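Local structure of endoglucanase A (Clostridium longisporum, 6Q1I) at residues A[95-100]-A[147-152]; A[219-224]-A[229-234]; A[257-262]-A[300-305]. The protein hydrolyses internal beta-1,4-glucosidic linkages in cellulose-type polysaccharides such as barley beta-glucan, lichenan and carboxymethylcellulose, and also cleaves xylan. All coordinates share one frame; numbering follows the deposited sequence.

How the interactions relate
All three contacts belong to the (beta/alpha)8 barrel that forms the family 5 catalytic part of the protein. From the N terminus they come strictly one after another, with no nesting or crossing. Interaction 1 closes a loop of 46 residues, joining helix 90-105 to the connection that enters strand 153-156 and bracketing strand 109-113 and helix 128-145. Interaction 2 closes a loop of just four residues, folding the lead-in 219-224 onto strand 229-234. Interaction 3 closes a loop of 37 residues containing strand 280-285 and pairs helices 256-275 and 293-309. Interactions 1 and 3 lie on opposite sides of the chain's centre, with centres about 33 Å apart.

Interaction 1: A[95-100]-A[147-152]; sequences RVKEVV and KDYDDH
The backbone O of Tyr149 is gripped by two side-chain donors, Arg202 NH2 and Asn198 ND2, while the ring of the same residue reaches out to Lys97 and Val100 on helix 90-105. That side chain carries the whole contact. With CG turned beside its own backbone N (chi1 -78°), Tyr149 points its phenol end at the helix, and OH settles against the methylenes of Lys97, 3.3 Å from CG and 3.6 Å from CD. CE of Lys97 follows farther along, 4.2 Å from Tyr149 CE1. At Tyr149 CE2, across the ring from CE1 but on the same side of its plane, Val100 CG1 lies 4.1 Å away; both neighbours come at a slant to the ring.

Each residue type fits its role. Lysine offers a greasy shaft to the phenol end and a charged end beyond it: the bend at chi3 (-79°) turns the tip aside, and NZ bonds to Ala145 O and makes a cation-pi contact with Phe146. Tyrosine combines an apolar ring with an oxygen that hydrogen-bonds to Asp101 OD1, one turn on from Lys97. Val100, branched and buried, packs on Tyr149 with one methyl.

Past the tyrosine the chain turns sharply. Asp150 OD1 accepts from the backbone N of His152, two residues on, at 3.0 Å, and so closes an Asx turn; the donor lies above the carboxylate plane. The whole is a helix-to-strand connection of a (beta/alpha)8 barrel, with 147-152 leading from helix 128-145 into strand 153-156 and packing on the earlier helix 90-105.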
loop_
_atom_site.group_PDB
_atom_site.type_symbol
_atom_site.label_atom_id
_atom_site.label_comp_id
_atom_site.label_asym_id
_atom_site.label_seq_id
_atom_site.Cartn_x
_atom_site.Cartn_y
_atom_site.Cartn_z
ATOM N N ARG A 95 18.822 4.539 3.765
ATOM C CA ARG A 95 17.778 5.501 4.119
ATOM C C ARG A 95 16.428 4.814 4.296
ATOM O O ARG A 95 15.697 5.106 5.250
ATOM C CB ARG A 95 17.695 6.613 3.076
ATOM C CG ARG A 95 16.585 7.628 3.353
ATOM C CD ARG A 95 16.786 8.365 4.675
ATOM N NE ARG A 95 15.648 9.229 4.957
ATOM C CZ ARG A 95 15.302 9.666 6.161
ATOM N NH1 ARG A 95 16.032 9.371 7.231
ATOM N NH2 ARG A 95 14.207 10.403 6.280
ATOM N N VAL A 96 16.075 3.897 3.394
ATOM C CA VAL A 96 14.840 3.138 3.565
ATOM C C VAL A 96 14.858 2.421 4.911
ATOM O O VAL A 96 13.877 2.447 5.661
ATOM C CB VAL A 96 14.625 2.157 2.398
ATOM C CG1 VAL A 96 13.377 1.325 2.636
ATOM C CG2 VAL A 96 14.519 2.886 1.042
ATOM N N LYS A 97 15.992 1.788 5.240
ATOM C CA LYS A 97 16.109 1.070 6.504
ATOM C C LYS A 97 15.921 1.998 7.700
ATOM O O LYS A 97 15.301 1.611 8.695
ATOM C CB LYS A 97 17.461 0.358 6.575
ATOM C CG LYS A 97 17.685 -0.393 7.865
ATOM C CD LYS A 97 18.903 -1.289 7.813
ATOM C CE LYS A 97 18.598 -2.576 7.058
ATOM N NZ LYS A 97 19.711 -3.566 7.166
ATOM N N GLU A 98 16.473 3.213 7.645
ATOM C CA GLU A 98 16.305 4.130 8.768
ATOM C C GLU A 98 14.833 4.483 8.982
ATOM O O GLU A 98 14.362 4.543 10.127
ATOM C CB GLU A 98 17.165 5.381 8.569
ATOM C CG GLU A 98 17.113 6.388 9.741
ATOM C CD GLU A 98 17.965 6.015 10.969
ATOM O OE1 GLU A 98 18.562 4.926 11.013
ATOM O OE2 GLU A 98 18.037 6.837 11.912
ATOM N N VAL A 99 14.088 4.713 7.897
ATOM C CA VAL A 99 12.667 5.032 8.034
ATOM C C VAL A 99 11.887 3.818 8.533
ATOM O O VAL A 99 11.022 3.938 9.408
ATOM C CB VAL A 99 12.112 5.580 6.705
ATOM C CG1 VAL A 99 10.612 5.776 6.786
ATOM C CG2 VAL A 99 12.805 6.891 6.349
ATOM N N VAL A 100 12.203 2.628 8.012
ATOM C CA VAL A 100 11.620 1.404 8.557
ATOM C C VAL A 100 11.907 1.302 10.053
ATOM O O VAL A 100 11.019 0.977 10.850
ATOM C CB VAL A 100 12.144 0.177 7.787
ATOM C CG1 VAL A 100 11.810 -1.132 8.541
ATOM C CG2 VAL A 100 11.585 0.139 6.378
ATOM N N LYS A 147 16.427 -9.170 6.189
ATOM C CA LYS A 147 16.209 -10.570 6.531
ATOM C C LYS A 147 16.024 -10.784 8.029
ATOM O O LYS A 147 15.264 -11.667 8.440
ATOM C CB LYS A 147 17.384 -11.411 6.019
ATOM C CG LYS A 147 17.297 -12.882 6.363
ATOM C CD LYS A 147 18.448 -13.684 5.761
ATOM C CE LYS A 147 18.507 -15.064 6.392
ATOM N NZ LYS A 147 19.374 -16.019 5.644
ATOM N N ASP A 148 16.728 -10.022 8.866
ATOM C CA ASP A 148 16.730 -10.290 10.303
ATOM C C ASP A 148 15.614 -9.578 11.060
ATOM O O ASP A 148 15.519 -9.731 12.284
ATOM C CB ASP A 148 18.093 -9.935 10.898
ATOM C CG ASP A 148 19.196 -10.831 10.375
ATOM O OD1 ASP A 148 18.908 -12.011 10.079
ATOM O OD2 ASP A 148 20.338 -10.355 10.245
ATOM N N TYR A 149 14.774 -8.816 10.372
ATOM C CA TYR A 149 13.653 -8.152 11.020
ATOM C C TYR A 149 12.594 -9.170 11.434
ATOM O O TYR A 149 12.367 -10.182 10.760
ATOM C CB TYR A 149 13.068 -7.097 10.070
ATOM C CG TYR A 149 13.927 -5.854 10.044
ATOM C CD1 TYR A 149 15.199 -5.874 9.497
ATOM C CD2 TYR A 149 13.492 -4.674 10.617
ATOM C CE1 TYR A 149 16.005 -4.756 9.512
ATOM C CE2 TYR A 149 14.295 -3.546 10.641
ATOM C CZ TYR A 149 15.553 -3.595 10.081
ATOM O OH TYR A 149 16.378 -2.495 10.106
ATOM N N ASP A 150 11.937 -8.882 12.558
ATOM C CA ASP A 150 10.889 -9.743 13.093
ATOM C C ASP A 150 9.603 -9.600 12.274
ATOM O O ASP A 150 9.555 -8.915 11.249
ATOM C CB ASP A 150 10.716 -9.500 14.597
ATOM C CG ASP A 150 10.057 -8.171 14.942
ATOM O OD1 ASP A 150 9.361 -7.568 14.102
ATOM O OD2 ASP A 150 10.214 -7.759 16.111
ATOM N N ASP A 151 8.550 -10.280 12.722
ATOM C CA ASP A 151 7.335 -10.409 11.924
ATOM C C ASP A 151 6.472 -9.159 11.903
ATOM O O ASP A 151 5.425 -9.166 11.243
ATOM C CB ASP A 151 6.516 -11.642 12.314
ATOM C CG ASP A 151 5.865 -11.537 13.684
ATOM O OD1 ASP A 151 5.951 -10.493 14.371
ATOM O OD2 ASP A 151 5.240 -12.543 14.065
ATOM N N HIS A 152 6.892 -8.072 12.547
ATOM C CA HIS A 152 6.194 -6.814 12.324
ATOM C C HIS A 152 6.486 -6.222 10.957
ATOM O O HIS A 152 5.725 -5.367 10.498
ATOM C CB HIS A 152 6.524 -5.808 13.407
ATOM C CG HIS A 152 5.786 -6.055 14.680
ATOM N ND1 HIS A 152 6.115 -7.081 15.537
ATOM C CD2 HIS A 152 4.719 -5.430 15.229
ATOM C CE1 HIS A 152 5.287 -7.072 16.566
ATOM N NE2 HIS A 152 4.431 -6.079 16.404
#

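Interaction 2: A[219-224]-A[229-234]; sequences NDFKVP and VIASVH
Phe221 lays one face of its ring on the small bump made by Ala231 CB, which stands 4.3 Å from the ring centroid and 26° off the ring normal, a CH-pi contact. Alanine suits the strand here because a single methyl lets the ring come down close to the backbone: Phe221 CZ is 3.9 Å from Ala231 CB and as near to Ala231 CA. The ring gets there because its CG is anti to the backbone N (chi1 -178°), which drives it off the loop and down toward the strand. Phe273 of helix 256-275 meets the ring edge-to-face, and Met206 and Thr208 of strand 204-208 also touch it.

Two residues along, the shapes change from flat on round to branch against branch. Val223 sets CG1 against the fork of Val229, 4.3 Å from Val229 CB. Pro224 then brings its ring carbon CD to within 4.4 Å of Val229 CG2. The forked side chain of Val229 therefore fits a shallow hollow walled by a valine methyl and the rigid proline ring.

No hydrogen bond joins the two segments, which meet purely by apolar packing. The strand spends its backbone bonds on its sheet partners, such as Met206 and Val281. Together with Phe273, the loop after helix 215-219 thus seals the outer face of strand 229-234 in the wall of the TIM barrel.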
loop_
_atom_site.group_PDB
_atom_site.type_symbol
_atom_site.label_atom_id
_atom_site.label_comp_id
_atom_site.label_asym_id
_atom_site.label_seq_id
_atom_site.Cartn_x
_atom_site.Cartn_y
_atom_site.Cartn_z
ATOM N N ASN A 219 -11.079 -12.267 -8.888
ATOM C CA ASN A 219 -11.304 -13.662 -9.232
ATOM C C ASN A 219 -10.069 -14.291 -9.848
ATOM O O ASN A 219 -9.802 -15.475 -9.602
ATOM C CB ASN A 219 -12.504 -13.810 -10.157
ATOM C CG ASN A 219 -13.820 -13.580 -9.442
ATOM O OD1 ASN A 219 -13.888 -13.578 -8.211
ATOM N ND2 ASN A 219 -14.878 -13.402 -10.215
ATOM N N ASP A 220 -9.290 -13.526 -10.616
ATOM C CA ASP A 220 -8.109 -14.070 -11.277
ATOM C C ASP A 220 -6.868 -14.074 -10.389
ATOM O O ASP A 220 -5.821 -14.554 -10.826
ATOM C CB ASP A 220 -7.820 -13.331 -12.591
ATOM C CG ASP A 220 -8.528 -13.948 -13.788
ATOM O OD1 ASP A 220 -9.157 -15.018 -13.645
ATOM O OD2 ASP A 220 -8.442 -13.361 -14.882
ATOM N N PHE A 221 -6.965 -13.589 -9.156
ATOM C CA PHE A 221 -5.837 -13.626 -8.236
ATOM C C PHE A 221 -5.452 -15.069 -7.945
ATOM O O PHE A 221 -6.292 -15.879 -7.544
ATOM C CB PHE A 221 -6.240 -12.929 -6.934
ATOM C CG PHE A 221 -5.144 -12.844 -5.903
ATOM C CD1 PHE A 221 -4.212 -11.829 -5.947
ATOM C CD2 PHE A 221 -5.068 -13.758 -4.866
ATOM C CE1 PHE A 221 -3.213 -11.741 -4.988
ATOM C CE2 PHE A 221 -4.080 -13.668 -3.908
ATOM C CZ PHE A 221 -3.158 -12.659 -3.966
ATOM N N LYS A 222 -4.172 -15.388 -8.106
ATOM C CA LYS A 222 -3.671 -16.733 -7.865
ATOM C C LYS A 222 -2.750 -16.725 -6.655
ATOM O O LYS A 222 -1.800 -15.941 -6.602
ATOM C CB LYS A 222 -2.925 -17.283 -9.085
ATOM C CG LYS A 222 -2.547 -18.752 -8.954
ATOM C CD LYS A 222 -1.949 -19.300 -10.232
ATOM C CE LYS A 222 -1.586 -20.776 -10.079
ATOM N NZ LYS A 222 -0.815 -21.304 -11.246
ATOM N N VAL A 223 -3.026 -17.609 -5.703
ATOM C CA VAL A 223 -2.196 -17.772 -4.512
ATOM C C VAL A 223 -1.114 -18.798 -4.835
ATOM O O VAL A 223 -1.448 -19.947 -5.165
ATOM C CB VAL A 223 -3.041 -18.241 -3.319
ATOM C CG1 VAL A 223 -2.185 -18.358 -2.059
ATOM C CG2 VAL A 223 -4.226 -17.302 -3.089
ATOM N N PRO A 224 0.169 -18.439 -4.765
ATOM C CA PRO A 224 1.231 -19.448 -4.904
ATOM C C PRO A 224 1.149 -20.503 -3.807
ATOM O O PRO A 224 0.441 -20.354 -2.810
ATOM C CB PRO A 224 2.523 -18.632 -4.769
ATOM C CG PRO A 224 2.130 -17.223 -5.052
ATOM C CD PRO A 224 0.719 -17.084 -4.566
ATOM N N VAL A 229 0.828 -15.909 2.554
ATOM C CA VAL A 229 0.480 -14.885 1.574
ATOM C C VAL A 229 -0.736 -14.107 2.058
ATOM O O VAL A 229 -1.658 -14.666 2.670
ATOM C CB VAL A 229 0.204 -15.531 0.202
ATOM C CG1 VAL A 229 -0.427 -14.531 -0.777
ATOM C CG2 VAL A 229 1.497 -16.122 -0.361
ATOM N N ILE A 230 -0.749 -12.809 1.752
ATOM C CA ILE A 230 -1.871 -11.914 1.993
ATOM C C ILE A 230 -2.219 -11.251 0.664
ATOM O O ILE A 230 -1.326 -10.794 -0.055
ATOM C CB ILE A 230 -1.469 -10.824 3.010
ATOM C CG1 ILE A 230 -1.003 -11.420 4.342
ATOM C CG2 ILE A 230 -2.626 -9.833 3.223
ATOM C CD1 ILE A 230 -0.294 -10.411 5.250
ATOM N N ALA A 231 -3.506 -11.181 0.335
ATOM C CA ALA A 231 -3.927 -10.416 -0.835
ATOM C C ALA A 231 -3.944 -8.921 -0.518
ATOM O O ALA A 231 -4.379 -8.513 0.563
ATOM C CB ALA A 231 -5.325 -10.857 -1.263
ATOM N N SER A 232 -3.520 -8.107 -1.486
ATOM C CA SER A 232 -3.533 -6.650 -1.391
ATOM C C SER A 232 -4.527 -6.077 -2.396
ATOM O O SER A 232 -4.416 -6.330 -3.599
ATOM C CB SER A 232 -2.140 -6.087 -1.697
ATOM O OG SER A 232 -2.172 -4.677 -1.794
ATOM N N VAL A 233 -5.471 -5.266 -1.912
ATOM C CA VAL A 233 -6.302 -4.436 -2.772
ATOM C C VAL A 233 -6.262 -3.006 -2.253
ATOM O O VAL A 233 -5.988 -2.753 -1.078
ATOM C CB VAL A 233 -7.764 -4.927 -2.909
ATOM C CG1 VAL A 233 -7.816 -6.308 -3.529
ATOM C CG2 VAL A 233 -8.475 -4.923 -1.568
ATOM N N HIS A 234 -6.529 -2.068 -3.160
ATOM C CA HIS A 234 -6.713 -0.657 -2.836
ATOM C C HIS A 234 -8.157 -0.315 -3.157
ATOM O O HIS A 234 -8.698 -0.762 -4.174
ATOM C CB HIS A 234 -5.742 0.206 -3.635
ATOM C CG HIS A 234 -4.312 -0.115 -3.348
ATOM N ND1 HIS A 234 -3.271 0.352 -4.113
ATOM C CD2 HIS A 234 -3.752 -0.881 -2.383
ATOM C CE1 HIS A 234 -2.132 -0.120 -3.643
ATOM N NE2 HIS A 234 -2.396 -0.867 -2.589
#

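Interaction 3: A[257-262]-A[300-305]; sequences YDKYSL and AEYYVT
The Tyr302 ring takes Lys259 over one face and Leu262 at its edge. This is the packing of neighbouring helices in the outer layer of a (beta/alpha)8 barrel, where helices 256-275 and 293-309 run roughly parallel, crossing at -31° with their local axes 10.9 Å apart. Lys259 CG stands 3.7 Å from the ring centroid of Tyr302, a CH-pi contact, and the extended chain runs on along the CE1-CD1 side. Lysine suits this partly exposed place: its methylenes cover the ring and its ammonium end leads away. Tyrosine gives an apolar ring with a bonding hydroxyl: Tyr302 OH, near Lys259 CB, hydrogen-bonds to Asp263 OD2.

Leu262 plugs the buried side, its forked apolar end filling the gap between two aromatic side chains. A chi1 of -173° swings CG toward the partner helix, far from its own N; CD2 enters between the tyrosines and CD1 touches Tyr303. Tyr303 passes the leucine at about a right angle, stacks on Phe285 and bonds through OH to Ala235 O. Its side chain lies about 8 Å from that of Gln284, the nucleophile position by similarity, changed in this structure. CD2 of Leu262 ends 4.0 Å from Tyr302 CD2 and 3.9 Å from Tyr303 CD2.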
loop_
_atom_site.group_PDB
_atom_site.type_symbol
_atom_site.label_atom_id
_atom_site.label_comp_id
_atom_site.label_asym_id
_atom_site.label_seq_id
_atom_site.Cartn_x
_atom_site.Cartn_y
_atom_site.Cartn_z
ATOM N N TYR A 257 -28.068 3.560 1.777
ATOM C CA TYR A 257 -27.535 2.963 0.556
ATOM C C TYR A 257 -26.009 3.025 0.529
ATOM O O TYR A 257 -25.344 2.054 0.142
ATOM C CB TYR A 257 -28.127 3.670 -0.668
ATOM C CG TYR A 257 -27.399 3.364 -1.958
ATOM C CD1 TYR A 257 -27.718 2.242 -2.714
ATOM C CD2 TYR A 257 -26.378 4.192 -2.413
ATOM C CE1 TYR A 257 -27.040 1.956 -3.892
ATOM C CE2 TYR A 257 -25.699 3.914 -3.586
ATOM C CZ TYR A 257 -26.035 2.798 -4.321
ATOM O OH TYR A 257 -25.352 2.523 -5.487
ATOM N N ASP A 258 -25.434 4.164 0.937
ATOM C CA ASP A 258 -23.979 4.283 0.986
ATOM C C ASP A 258 -23.383 3.216 1.898
ATOM O O ASP A 258 -22.370 2.588 1.562
ATOM C CB ASP A 258 -23.570 5.652 1.538
ATOM C CG ASP A 258 -23.817 6.805 0.569
ATOM O OD1 ASP A 258 -23.833 6.587 -0.661
ATOM O OD2 ASP A 258 -23.967 7.950 1.065
ATOM N N LYS A 259 -23.989 3.022 3.071
ATOM C CA LYS A 259 -23.476 2.047 4.027
ATOM C C LYS A 259 -23.632 0.628 3.498
ATOM O O LYS A 259 -22.699 -0.181 3.589
ATOM C CB LYS A 259 -24.185 2.236 5.368
ATOM C CG LYS A 259 -23.734 3.499 6.074
ATOM C CD LYS A 259 -24.603 3.843 7.265
ATOM C CE LYS A 259 -24.094 5.102 7.952
ATOM N NZ LYS A 259 -25.022 5.602 8.996
ATOM N N TYR A 260 -24.796 0.313 2.930
ATOM C CA TYR A 260 -25.016 -1.015 2.373
ATOM C C TYR A 260 -24.013 -1.319 1.270
ATOM O O TYR A 260 -23.446 -2.416 1.214
ATOM C CB TYR A 260 -26.442 -1.111 1.829
ATOM C CG TYR A 260 -26.719 -2.404 1.101
ATOM C CD1 TYR A 260 -27.040 -3.554 1.797
ATOM C CD2 TYR A 260 -26.651 -2.475 -0.287
ATOM C CE1 TYR A 260 -27.292 -4.741 1.132
ATOM C CE2 TYR A 260 -26.905 -3.657 -0.958
ATOM C CZ TYR A 260 -27.227 -4.782 -0.240
ATOM O OH TYR A 260 -27.481 -5.968 -0.893
ATOM N N SER A 261 -23.790 -0.357 0.380
ATOM C CA SER A 261 -22.871 -0.566 -0.729
ATOM C C SER A 261 -21.472 -0.874 -0.226
ATOM O O SER A 261 -20.795 -1.769 -0.754
ATOM C CB SER A 261 -22.853 0.672 -1.623
ATOM O OG SER A 261 -24.116 0.877 -2.212
ATOM N N LEU A 262 -21.011 -0.138 0.787
ATOM C CA LEU A 262 -19.677 -0.400 1.309
ATOM C C LEU A 262 -19.620 -1.756 1.997
ATOM O O LEU A 262 -18.634 -2.490 1.855
ATOM C CB LEU A 262 -19.234 0.737 2.230
ATOM C CG LEU A 262 -17.793 0.689 2.738
ATOM C CD1 LEU A 262 -16.790 0.606 1.599
ATOM C CD2 LEU A 262 -17.508 1.903 3.601
ATOM N N ALA A 300 -14.913 7.719 6.937
ATOM C CA ALA A 300 -13.724 7.169 7.583
ATOM C C ALA A 300 -14.098 6.244 8.735
ATOM O O ALA A 300 -13.568 5.133 8.849
ATOM C CB ALA A 300 -12.833 8.310 8.082
ATOM N N GLU A 301 -15.001 6.686 9.610
ATOM C CA GLU A 301 -15.361 5.853 10.751
ATOM C C GLU A 301 -16.074 4.589 10.295
ATOM O O GLU A 301 -15.766 3.486 10.758
ATOM C CB GLU A 301 -16.246 6.600 11.750
ATOM C CG GLU A 301 -16.563 5.699 12.946
ATOM C CD GLU A 301 -17.510 6.295 13.960
ATOM O OE1 GLU A 301 -17.868 7.482 13.839
ATOM O OE2 GLU A 301 -17.888 5.558 14.893
ATOM N N TYR A 302 -17.040 4.732 9.390
ATOM C CA TYR A 302 -17.815 3.569 8.978
ATOM C C TYR A 302 -16.928 2.559 8.267
ATOM O O TYR A 302 -17.022 1.350 8.512
ATOM C CB TYR A 302 -18.972 3.988 8.074
ATOM C CG TYR A 302 -19.963 2.866 7.903
ATOM C CD1 TYR A 302 -21.038 2.739 8.776
ATOM C CD2 TYR A 302 -19.808 1.903 6.914
ATOM C CE1 TYR A 302 -21.931 1.710 8.653
ATOM C CE2 TYR A 302 -20.711 0.866 6.785
ATOM C CZ TYR A 302 -21.763 0.778 7.666
ATOM O OH TYR A 302 -22.681 -0.240 7.573
ATOM N N TYR A 303 -16.048 3.046 7.392
ATOM C CA TYR A 303 -15.148 2.177 6.644
ATOM C C TYR A 303 -14.265 1.365 7.581
ATOM O O TYR A 303 -14.176 0.140 7.455
ATOM C CB TYR A 303 -14.322 3.053 5.703
ATOM C CG TYR A 303 -13.568 2.374 4.577
ATOM C CD1 TYR A 303 -12.638 1.363 4.819
ATOM C CD2 TYR A 303 -13.726 2.805 3.265
ATOM C CE1 TYR A 303 -11.927 0.781 3.791
ATOM C CE2 TYR A 303 -13.002 2.236 2.229
ATOM C CZ TYR A 303 -12.116 1.214 2.497
ATOM O OH TYR A 303 -11.389 0.626 1.481
ATOM N N VAL A 304 -13.600 2.027 8.528
ATOM C CA VAL A 304 -12.711 1.306 9.434
ATOM C C VAL A 304 -13.494 0.318 10.290
ATOM O O VAL A 304 -13.054 -0.814 10.501
ATOM C CB VAL A 304 -11.878 2.281 10.288
ATOM C CG1 VAL A 304 -11.057 1.514 11.296
ATOM C CG2 VAL A 304 -10.977 3.128 9.408
ATOM N N THR A 305 -14.653 0.726 10.813
ATOM C CA THR A 305 -15.457 -0.188 11.624
ATOM C C THR A 305 -15.860 -1.415 10.816
ATOM O O THR A 305 -15.706 -2.551 11.268
ATOM C CB THR A 305 -16.714 0.514 12.154
ATOM O OG1 THR A 305 -16.358 1.647 12.952
ATOM C CG2 THR A 305 -17.534 -0.435 13.019
#